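Long-range contacts in sensor protein KdpD (Escherichia coli, PDB 4Y2F), which acts as a potassium-sensing histidine kinase of a two-component system, probably passing on its signal by histidine phosphorylation, and is represented here by its GAF domain: residues G15-S25 with V128-T136; P83-P91 with V102-M113. All blocks are in the same frame, centred on the assembly; numbering follows the deposited sequence.

Interaction 1: G15-S25 with V128-T136; sequences GRSPQDIAATS and VANALERLT
Ile21 is the knob of a knobs-into-holes contact, seated among Val128, Ala131, Leu132 and Leu135, where helices 18-25 and 128-136 of the GAF domain run antiparallel at 172° with their axes 10.0 Å apart. Its branches divide the hole between them. The side chains of Ile21 and Leu135 reach toward each other, tip to tip, with Ile21 CG1 3.5 Å from Leu135 CD1, while Ile21 CD1 rests on Ala131 CB at 3.7 Å. With chi1 at -61°, CG1 of Ile21 lies beside the backbone N and CG2 falls anti to it; Ile21 CG2 touches Leu132 CD2 at 3.8 Å as the two side chains pass in opposite directions. Leu135 CD1 also lies 3.4 Å from the carbonyl carbon C of Ser17, whose OG caps the helix by accepting from Asp20 N. Leu12 of helix 4-13 packs on Ile21 and Ser25. Farther along, buried Ser25 faces Val128, Ser25 OG tight against Val128 CG2 at 3.1 Å. Replacing Ser25 with alanine is likely to leave Ile21 O without its second donor and to open a gap beside the methyls of Val128. Ser25 OG reaches Ile21 O at 2.7 Å, from 38° out of the carbonyl plane, while Ser25 N approaches the same oxygen from the opposite face.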
loop_
_atom_site.group_PDB
_atom_site.type_symbol
_atom_site.label_atom_id
_atom_site.label_comp_id
_atom_site.label_asym_id
_atom_site.label_seq_id
_atom_site.Cartn_x
_atom_site.Cartn_y
_atom_site.Cartn_z
ATOM N N GLY A 15 -7.659 -8.647 -8.148
ATOM C CA GLY A 15 -8.064 -9.845 -7.434
ATOM C C GLY A 15 -9.521 -9.758 -7.016
ATOM O O GLY A 15 -10.003 -8.707 -6.587
ATOM N N ARG A 16 -10.227 -10.880 -7.154
ATOM C CA ARG A 16 -11.655 -10.931 -6.882
ATOM C C ARG A 16 -12.016 -11.763 -5.661
ATOM O O ARG A 16 -13.184 -11.749 -5.252
ATOM C CB ARG A 16 -12.418 -11.488 -8.095
ATOM C CG ARG A 16 -12.087 -10.827 -9.420
ATOM C CD ARG A 16 -13.160 -11.141 -10.448
ATOM N NE ARG A 16 -12.747 -10.800 -11.805
ATOM C CZ ARG A 16 -13.541 -10.888 -12.868
ATOM N NH1 ARG A 16 -14.795 -11.300 -12.732
ATOM N NH2 ARG A 16 -13.081 -10.561 -14.068
ATOM N N SER A 17 -11.065 -12.497 -5.088
ATOM C CA SER A 17 -11.325 -13.422 -3.996
ATOM C C SER A 17 -10.079 -13.487 -3.131
ATOM O O SER A 17 -8.977 -13.216 -3.621
ATOM C CB SER A 17 -11.617 -14.827 -4.539
ATOM O OG SER A 17 -10.422 -15.429 -5.010
ATOM N N PRO A 18 -10.215 -13.834 -1.848
ATOM C CA PRO A 18 -9.013 -14.042 -1.025
ATOM C C PRO A 18 -8.014 -15.005 -1.645
ATOM O O PRO A 18 -6.801 -14.778 -1.553
ATOM C CB PRO A 18 -9.592 -14.573 0.290
ATOM C CG PRO A 18 -10.932 -13.958 0.374
ATOM C CD PRO A 18 -11.449 -13.928 -1.047
ATOM N N GLN A 19 -8.496 -16.066 -2.294
ATOM C CA GLN A 19 -7.591 -17.019 -2.928
ATOM C C GLN A 19 -6.798 -16.366 -4.055
ATOM O O GLN A 19 -5.602 -16.644 -4.218
ATOM C CB GLN A 19 -8.372 -18.239 -3.421
ATOM C CG GLN A 19 -7.527 -19.235 -4.191
ATOM C CD GLN A 19 -8.115 -20.629 -4.193
ATOM O OE1 GLN A 19 -7.663 -21.504 -3.456
ATOM N NE2 GLN A 19 -9.128 -20.846 -5.026
ATOM N N ASP A 20 -7.448 -15.500 -4.841
ATOM C CA ASP A 20 -6.732 -14.687 -5.823
ATOM C C ASP A 20 -5.615 -13.890 -5.162
ATOM O O ASP A 20 -4.478 -13.872 -5.648
ATOM C CB ASP A 20 -7.695 -13.713 -6.511
ATOM C CG ASP A 20 -8.569 -14.373 -7.555
ATOM O OD1 ASP A 20 -8.373 -15.570 -7.851
ATOM O OD2 ASP A 20 -9.451 -13.672 -8.091
ATOM N N ILE A 21 -5.939 -13.186 -4.072
ATOM C CA ILE A 21 -4.942 -12.360 -3.391
ATOM C C ILE A 21 -3.804 -13.222 -2.864
ATOM O O ILE A 21 -2.627 -12.861 -2.986
ATOM C CB ILE A 21 -5.589 -11.522 -2.269
ATOM C CG1 ILE A 21 -6.641 -10.563 -2.833
ATOM C CG2 ILE A 21 -4.540 -10.776 -1.476
ATOM C CD1 ILE A 21 -6.120 -9.609 -3.892
ATOM N N ALA A 22 -4.137 -14.369 -2.267
ATOM C CA ALA A 22 -3.114 -15.261 -1.737
ATOM C C ALA A 22 -2.187 -15.753 -2.842
ATOM O O ALA A 22 -0.961 -15.739 -2.687
ATOM C CB ALA A 22 -3.777 -16.440 -1.026
ATOM N N ALA A 23 -2.757 -16.184 -3.973
ATOM C CA ALA A 23 -1.929 -16.678 -5.071
ATOM C C ALA A 23 -1.016 -15.584 -5.611
ATOM O O ALA A 23 0.183 -15.809 -5.823
ATOM C CB ALA A 23 -2.809 -17.249 -6.182
ATOM N N THR A 24 -1.562 -14.385 -5.827
ATOM C CA THR A 24 -0.749 -13.274 -6.299
ATOM C C THR A 24 0.349 -12.937 -5.304
ATOM O O THR A 24 1.508 -12.736 -5.681
ATOM C CB THR A 24 -1.642 -12.054 -6.513
ATOM O OG1 THR A 24 -2.544 -12.304 -7.591
ATOM C CG2 THR A 24 -0.803 -10.814 -6.827
ATOM N N SER A 25 0.004 -12.864 -4.025
ATOM C CA SER A 25 1.011 -12.531 -3.029
ATOM C C SER A 25 2.138 -13.563 -3.008
ATOM O O SER A 25 3.318 -13.205 -2.945
ATOM C CB SER A 25 0.348 -12.373 -1.659
ATOM O OG SER A 25 -0.693 -11.405 -1.732
ATOM N N VAL A 128 -0.523 -6.258 0.550
ATOM C CA VAL A 128 -1.352 -7.454 0.621
ATOM C C VAL A 128 -2.482 -7.267 1.627
ATOM O O VAL A 128 -3.641 -7.614 1.361
ATOM C CB VAL A 128 -0.488 -8.685 0.946
ATOM C CG1 VAL A 128 -1.384 -9.890 1.193
ATOM C CG2 VAL A 128 0.495 -8.942 -0.193
ATOM N N ALA A 129 -2.161 -6.709 2.796
ATOM C CA ALA A 129 -3.171 -6.500 3.824
ATOM C C ALA A 129 -4.276 -5.575 3.337
ATOM O O ALA A 129 -5.452 -5.818 3.610
ATOM C CB ALA A 129 -2.523 -5.935 5.088
ATOM N N ASN A 130 -3.912 -4.509 2.611
ATOM C CA ASN A 130 -4.911 -3.591 2.070
ATOM C C ASN A 130 -5.850 -4.309 1.110
ATOM O O ASN A 130 -7.054 -4.028 1.085
ATOM C CB ASN A 130 -4.218 -2.447 1.325
ATOM C CG ASN A 130 -3.624 -1.409 2.246
ATOM O OD1 ASN A 130 -3.868 -1.413 3.450
ATOM N ND2 ASN A 130 -2.857 -0.488 1.674
ATOM N N ALA A 131 -5.317 -5.229 0.305
ATOM C CA ALA A 131 -6.161 -5.972 -0.629
ATOM C C ALA A 131 -7.124 -6.894 0.110
ATOM O O ALA A 131 -8.319 -6.944 -0.203
ATOM C CB ALA A 131 -5.287 -6.748 -1.618
ATOM N N LEU A 132 -6.616 -7.623 1.106
ATOM C CA LEU A 132 -7.467 -8.465 1.941
ATOM C C LEU A 132 -8.522 -7.643 2.669
ATOM O O LEU A 132 -9.682 -8.055 2.759
ATOM C CB LEU A 132 -6.598 -9.207 2.952
ATOM C CG LEU A 132 -5.697 -10.272 2.345
ATOM C CD1 LEU A 132 -4.815 -10.898 3.443
ATOM C CD2 LEU A 132 -6.554 -11.337 1.671
ATOM N N GLU A 133 -8.138 -6.468 3.183
ATOM C CA GLU A 133 -9.100 -5.605 3.869
ATOM C C GLU A 133 -10.211 -5.163 2.926
ATOM O O GLU A 133 -11.391 -5.166 3.292
ATOM C CB GLU A 133 -8.381 -4.393 4.476
ATOM C CG GLU A 133 -9.300 -3.328 5.098
ATOM C CD GLU A 133 -8.528 -2.119 5.616
ATOM O OE1 GLU A 133 -7.406 -1.872 5.134
ATOM O OE2 GLU A 133 -9.048 -1.411 6.504
ATOM N N ARG A 134 -9.845 -4.793 1.698
ATOM C CA ARG A 134 -10.841 -4.365 0.728
ATOM C C ARG A 134 -11.837 -5.481 0.430
ATOM O O ARG A 134 -13.053 -5.260 0.443
ATOM C CB ARG A 134 -10.154 -3.886 -0.548
ATOM C CG ARG A 134 -11.142 -3.439 -1.602
ATOM C CD ARG A 134 -10.432 -2.894 -2.819
ATOM N NE ARG A 134 -9.671 -3.930 -3.512
ATOM C CZ ARG A 134 -8.344 -3.995 -3.545
ATOM N NH1 ARG A 134 -7.610 -3.080 -2.916
ATOM N NH2 ARG A 134 -7.749 -4.979 -4.208
ATOM N N LEU A 135 -11.339 -6.691 0.160
ATOM C CA LEU A 135 -12.244 -7.786 -0.184
ATOM C C LEU A 135 -13.126 -8.180 0.995
ATOM O O LEU A 135 -14.326 -8.426 0.825
ATOM C CB LEU A 135 -11.457 -8.996 -0.681
ATOM C CG LEU A 135 -10.768 -8.887 -2.039
ATOM C CD1 LEU A 135 -10.135 -10.216 -2.382
ATOM C CD2 LEU A 135 -11.747 -8.468 -3.119
ATOM N N THR A 136 -12.543 -8.257 2.194
ATOM C CA THR A 136 -13.305 -8.645 3.378
ATOM C C THR A 136 -14.420 -7.647 3.662
ATOM O O THR A 136 -15.578 -8.029 3.871
ATOM C CB THR A 136 -12.356 -8.748 4.575
ATOM O OG1 THR A 136 -11.454 -9.841 4.375
ATOM C CG2 THR A 136 -13.148 -8.966 5.868
#

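Interaction 2: P83-P91 with V102-M113; sequences PGVPYQILP and VVVEPGNLRQLM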
loop_
_atom_site.group_PDB
_atom_site.type_symbol
_atom_site.label_atom_id
_atom_site.label_comp_id
_atom_site.label_asym_id
_atom_site.label_seq_id
_atom_site.Cartn_x
_atom_site.Cartn_y
_atom_site.Cartn_z
ATOM N N PRO A 83 13.151 -17.668 17.512
ATOM C CA PRO A 83 14.199 -16.945 16.775
ATOM C C PRO A 83 15.028 -17.832 15.879
ATOM O O PRO A 83 15.660 -17.319 14.946
ATOM C CB PRO A 83 15.063 -16.337 17.893
ATOM C CG PRO A 83 14.817 -17.199 19.081
ATOM C CD PRO A 83 13.359 -17.565 18.965
ATOM N N GLY A 84 15.057 -19.136 16.132
ATOM C CA GLY A 84 15.957 -20.020 15.431
ATOM C C GLY A 84 15.386 -20.745 14.235
ATOM O O GLY A 84 16.109 -21.516 13.601
ATOM N N VAL A 85 14.108 -20.555 13.911
ATOM C CA VAL A 85 13.502 -21.249 12.766
ATOM C C VAL A 85 13.953 -20.615 11.452
ATOM O O VAL A 85 14.295 -19.428 11.418
ATOM C CB VAL A 85 11.965 -21.343 12.868
ATOM C CG1 VAL A 85 11.583 -22.158 14.102
ATOM C CG2 VAL A 85 11.324 -19.970 12.914
ATOM N N PRO A 86 13.963 -21.367 10.349
ATOM C CA PRO A 86 14.466 -20.826 9.076
ATOM C C PRO A 86 13.404 -20.112 8.257
ATOM O O PRO A 86 13.530 -20.052 7.024
ATOM C CB PRO A 86 14.938 -22.088 8.348
ATOM C CG PRO A 86 13.941 -23.112 8.782
ATOM C CD PRO A 86 13.697 -22.807 10.264
ATOM N N TYR A 87 12.381 -19.563 8.903
ATOM C CA TYR A 87 11.318 -18.849 8.205
ATOM C C TYR A 87 10.839 -17.705 9.088
ATOM O O TYR A 87 11.120 -17.648 10.292
ATOM C CB TYR A 87 10.139 -19.777 7.876
ATOM C CG TYR A 87 9.576 -20.516 9.079
ATOM C CD1 TYR A 87 8.661 -19.918 9.924
ATOM C CD2 TYR A 87 10.000 -21.811 9.382
ATOM C CE1 TYR A 87 8.154 -20.578 11.032
ATOM C CE2 TYR A 87 9.488 -22.484 10.475
ATOM C CZ TYR A 87 8.582 -21.857 11.313
ATOM O OH TYR A 87 8.059 -22.515 12.434
ATOM N N GLN A 88 10.116 -16.774 8.476
ATOM C CA GLN A 88 9.431 -15.717 9.207
ATOM C C GLN A 88 7.926 -15.944 9.163
ATOM O O GLN A 88 7.386 -16.442 8.175
ATOM C CB GLN A 88 9.718 -14.354 8.587
ATOM C CG GLN A 88 11.191 -14.019 8.534
ATOM C CD GLN A 88 11.399 -12.590 8.128
ATOM O OE1 GLN A 88 11.390 -12.279 6.951
ATOM N NE2 GLN A 88 11.557 -11.706 9.103
ATOM N N ILE A 89 7.248 -15.560 10.250
ATOM C CA ILE A 89 5.792 -15.553 10.317
ATOM C C ILE A 89 5.395 -14.087 10.461
ATOM O O ILE A 89 5.700 -13.451 11.481
ATOM C CB ILE A 89 5.274 -16.375 11.501
ATOM C CG1 ILE A 89 5.638 -17.848 11.313
ATOM C CG2 ILE A 89 3.771 -16.230 11.603
ATOM C CD1 ILE A 89 5.161 -18.711 12.483
ATOM N N LEU A 90 4.723 -13.540 9.441
ATOM C CA LEU A 90 4.485 -12.094 9.360
ATOM C C LEU A 90 2.997 -11.780 9.308
ATOM O O LEU A 90 2.287 -12.273 8.410
ATOM C CB LEU A 90 5.193 -11.499 8.137
ATOM C CG LEU A 90 6.703 -11.727 8.158
ATOM C CD1 LEU A 90 7.288 -11.251 6.847
ATOM C CD2 LEU A 90 7.361 -11.008 9.326
ATOM N N PRO A 91 2.482 -10.963 10.211
ATOM C CA PRO A 91 1.076 -10.558 10.097
ATOM C C PRO A 91 0.847 -9.631 8.913
ATOM O O PRO A 91 1.667 -8.765 8.595
ATOM C CB PRO A 91 0.803 -9.848 11.424
ATOM C CG PRO A 91 2.145 -9.382 11.889
ATOM C CD PRO A 91 3.131 -10.428 11.417
ATOM N N VAL A 102 1.524 -14.237 6.430
ATOM C CA VAL A 102 2.339 -14.900 5.421
ATOM C C VAL A 102 3.526 -15.553 6.121
ATOM O O VAL A 102 4.170 -14.941 6.988
ATOM C CB VAL A 102 2.738 -13.958 4.267
ATOM C CG1 VAL A 102 3.605 -12.800 4.764
ATOM C CG2 VAL A 102 3.412 -14.734 3.131
ATOM N N VAL A 103 3.763 -16.813 5.798
ATOM C CA VAL A 103 4.963 -17.524 6.227
ATOM C C VAL A 103 5.934 -17.455 5.054
ATOM O O VAL A 103 5.572 -17.809 3.923
ATOM C CB VAL A 103 4.648 -18.981 6.595
ATOM C CG1 VAL A 103 5.924 -19.677 7.078
ATOM C CG2 VAL A 103 3.573 -19.039 7.680
ATOM N N VAL A 104 7.145 -16.956 5.308
ATOM C CA VAL A 104 8.156 -16.750 4.267
ATOM C C VAL A 104 9.389 -17.575 4.621
ATOM O O VAL A 104 10.027 -17.315 5.651
ATOM C CB VAL A 104 8.529 -15.266 4.126
ATOM C CG1 VAL A 104 9.531 -15.082 3.014
ATOM C CG2 VAL A 104 7.278 -14.413 3.869
ATOM N N GLU A 105 9.742 -18.521 3.752
ATOM C CA GLU A 105 10.917 -19.368 3.952
ATOM C C GLU A 105 11.902 -19.125 2.816
ATOM O O GLU A 105 11.693 -19.628 1.704
ATOM C CB GLU A 105 10.515 -20.840 4.002
ATOM C CG GLU A 105 11.687 -21.702 4.426
ATOM C CD GLU A 105 11.346 -23.173 4.466
ATOM O OE1 GLU A 105 10.154 -23.529 4.315
ATOM O OE2 GLU A 105 12.288 -23.984 4.632
ATOM N N PRO A 106 12.977 -18.374 3.043
ATOM C CA PRO A 106 13.883 -18.025 1.942
ATOM C C PRO A 106 14.876 -19.135 1.649
ATOM O O PRO A 106 15.234 -19.934 2.516
ATOM C CB PRO A 106 14.622 -16.809 2.507
ATOM C CG PRO A 106 14.708 -17.083 3.977
ATOM C CD PRO A 106 13.388 -17.753 4.321
ATOM N N GLY A 107 15.399 -19.124 0.432
ATOM C CA GLY A 107 16.508 -20.009 0.120
ATOM C C GLY A 107 17.755 -19.658 0.903
ATOM O O GLY A 107 18.557 -20.545 1.230
ATOM N N ASN A 108 17.925 -18.379 1.228
ATOM C CA ASN A 108 19.097 -17.849 1.915
ATOM C C ASN A 108 18.565 -16.906 2.998
ATOM O O ASN A 108 18.169 -15.775 2.710
ATOM C CB ASN A 108 19.978 -17.137 0.886
ATOM C CG ASN A 108 21.233 -16.528 1.482
ATOM O OD1 ASN A 108 21.391 -16.449 2.701
ATOM N ND2 ASN A 108 22.141 -16.092 0.609
ATOM N N LEU A 109 18.544 -17.370 4.247
ATOM C CA LEU A 109 17.990 -16.563 5.328
ATOM C C LEU A 109 18.810 -15.299 5.584
ATOM O O LEU A 109 18.233 -14.243 5.874
ATOM C CB LEU A 109 17.854 -17.438 6.579
ATOM C CG LEU A 109 17.127 -16.808 7.767
ATOM C CD1 LEU A 109 15.680 -16.393 7.473
ATOM C CD2 LEU A 109 17.184 -17.807 8.947
ATOM N N ARG A 110 20.138 -15.368 5.438
ATOM C CA ARG A 110 20.954 -14.171 5.634
ATOM C C ARG A 110 20.606 -13.090 4.628
ATOM O O ARG A 110 20.669 -11.904 4.962
ATOM C CB ARG A 110 22.443 -14.503 5.554
ATOM C CG ARG A 110 22.991 -15.244 6.750
ATOM C CD ARG A 110 24.460 -15.575 6.542
ATOM N NE ARG A 110 24.649 -16.776 5.732
ATOM C CZ ARG A 110 25.015 -16.774 4.455
ATOM N NH1 ARG A 110 25.244 -15.629 3.825
ATOM N NH2 ARG A 110 25.159 -17.920 3.808
ATOM N N GLN A 111 20.213 -13.481 3.413
ATOM C CA GLN A 111 19.810 -12.511 2.403
ATOM C C GLN A 111 18.460 -11.895 2.744
ATOM O O GLN A 111 18.298 -10.670 2.689
ATOM C CB GLN A 111 19.761 -13.231 1.055
ATOM C CG GLN A 111 19.319 -12.360 -0.117
ATOM C CD GLN A 111 18.865 -13.194 -1.306
ATOM O OE1 GLN A 111 17.809 -13.827 -1.263
ATOM N NE2 GLN A 111 19.667 -13.212 -2.363
ATOM N N LEU A 112 17.486 -12.713 3.149
ATOM C CA LEU A 112 16.174 -12.182 3.496
ATOM C C LEU A 112 16.246 -11.230 4.677
ATOM O O LEU A 112 15.492 -10.249 4.732
ATOM C CB LEU A 112 15.227 -13.338 3.820
ATOM C CG LEU A 112 13.807 -12.921 4.222
ATOM C CD1 LEU A 112 13.118 -12.254 3.058
ATOM C CD2 LEU A 112 13.014 -14.108 4.702
ATOM N N MET A 113 17.133 -11.501 5.627
ATOM C CA MET A 113 17.197 -10.735 6.865
ATOM C C MET A 113 18.025 -9.460 6.745
ATOM O O MET A 113 18.119 -8.707 7.721
ATOM C CB MET A 113 17.708 -11.606 8.010
ATOM C CG MET A 113 16.812 -12.829 8.309
ATOM S SD MET A 113 15.024 -12.496 8.479
ATOM C CE MET A 113 15.031 -11.411 9.903
HETATM O O HOH W 1 15.577 -20.695 5.188
#
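Leu90 and Val102 lie side by side at the apolar centre of an antiparallel beta hairpin, Leu90 CB 3.9 Å from Val102 CG1, and Leu90 CD1 reaches on to CG2 of Val104. Leu121 of helix 115-142 covers Leu90 on this face. On the other face Ile89 pairs with Val103, whose CG1, anti to the backbone N (chi1 -178°), meets CD1 of Tyr87 obliquely at 4.0 Å; Trp60 packs against both Tyr87 and Val103. Four backbone bonds join the strands, two in each of the hydrogen-bonded pairs Gln88-Val104 and Leu90-Val102, and Val103 CA adds a CA-H...O contact to Gln88 O at 3.3 Å. Outward, the Gln88 side chain slides past Met113, and Gln88 NE2 lies 3.6 Å from Met113 CE. Gln88 OE1 comes within 3.3 Å of Leu112 CD2. Both polar atoms of this buried amide are bonded outside the two segments, NE2 to Gln118 OE1. At the edge, where the strands part, one water donates to Pro86 O and Pro106 O, 2.8 Å from each. Two carbonyl oxygens, both acceptors, cannot bond each other, so the water supplies the two protons that carry the pairing past the last direct backbone bond.

Interactions 1 and 2 lie on opposite sides of the chain's centre, their centres 22 Å apart and their nearest atoms about 6 Å apart without touching. Along the chain the order is 15-25, 83-91, 102-113, 128-136, so the helix pair brings parts of the chain near its two ends together, while the hairpin closes locally between them. What joins them is helix 115-142, which follows helix 109-112: its Leu121 packs on the hairpin, and farther along Val128 and Leu132 press on Leu92 of strand 88-94. One helix thus lies along the antiparallel sheet from one contact to the other, and at the interaction 1 end Asn130 also packs against Asn130 of the second subunit.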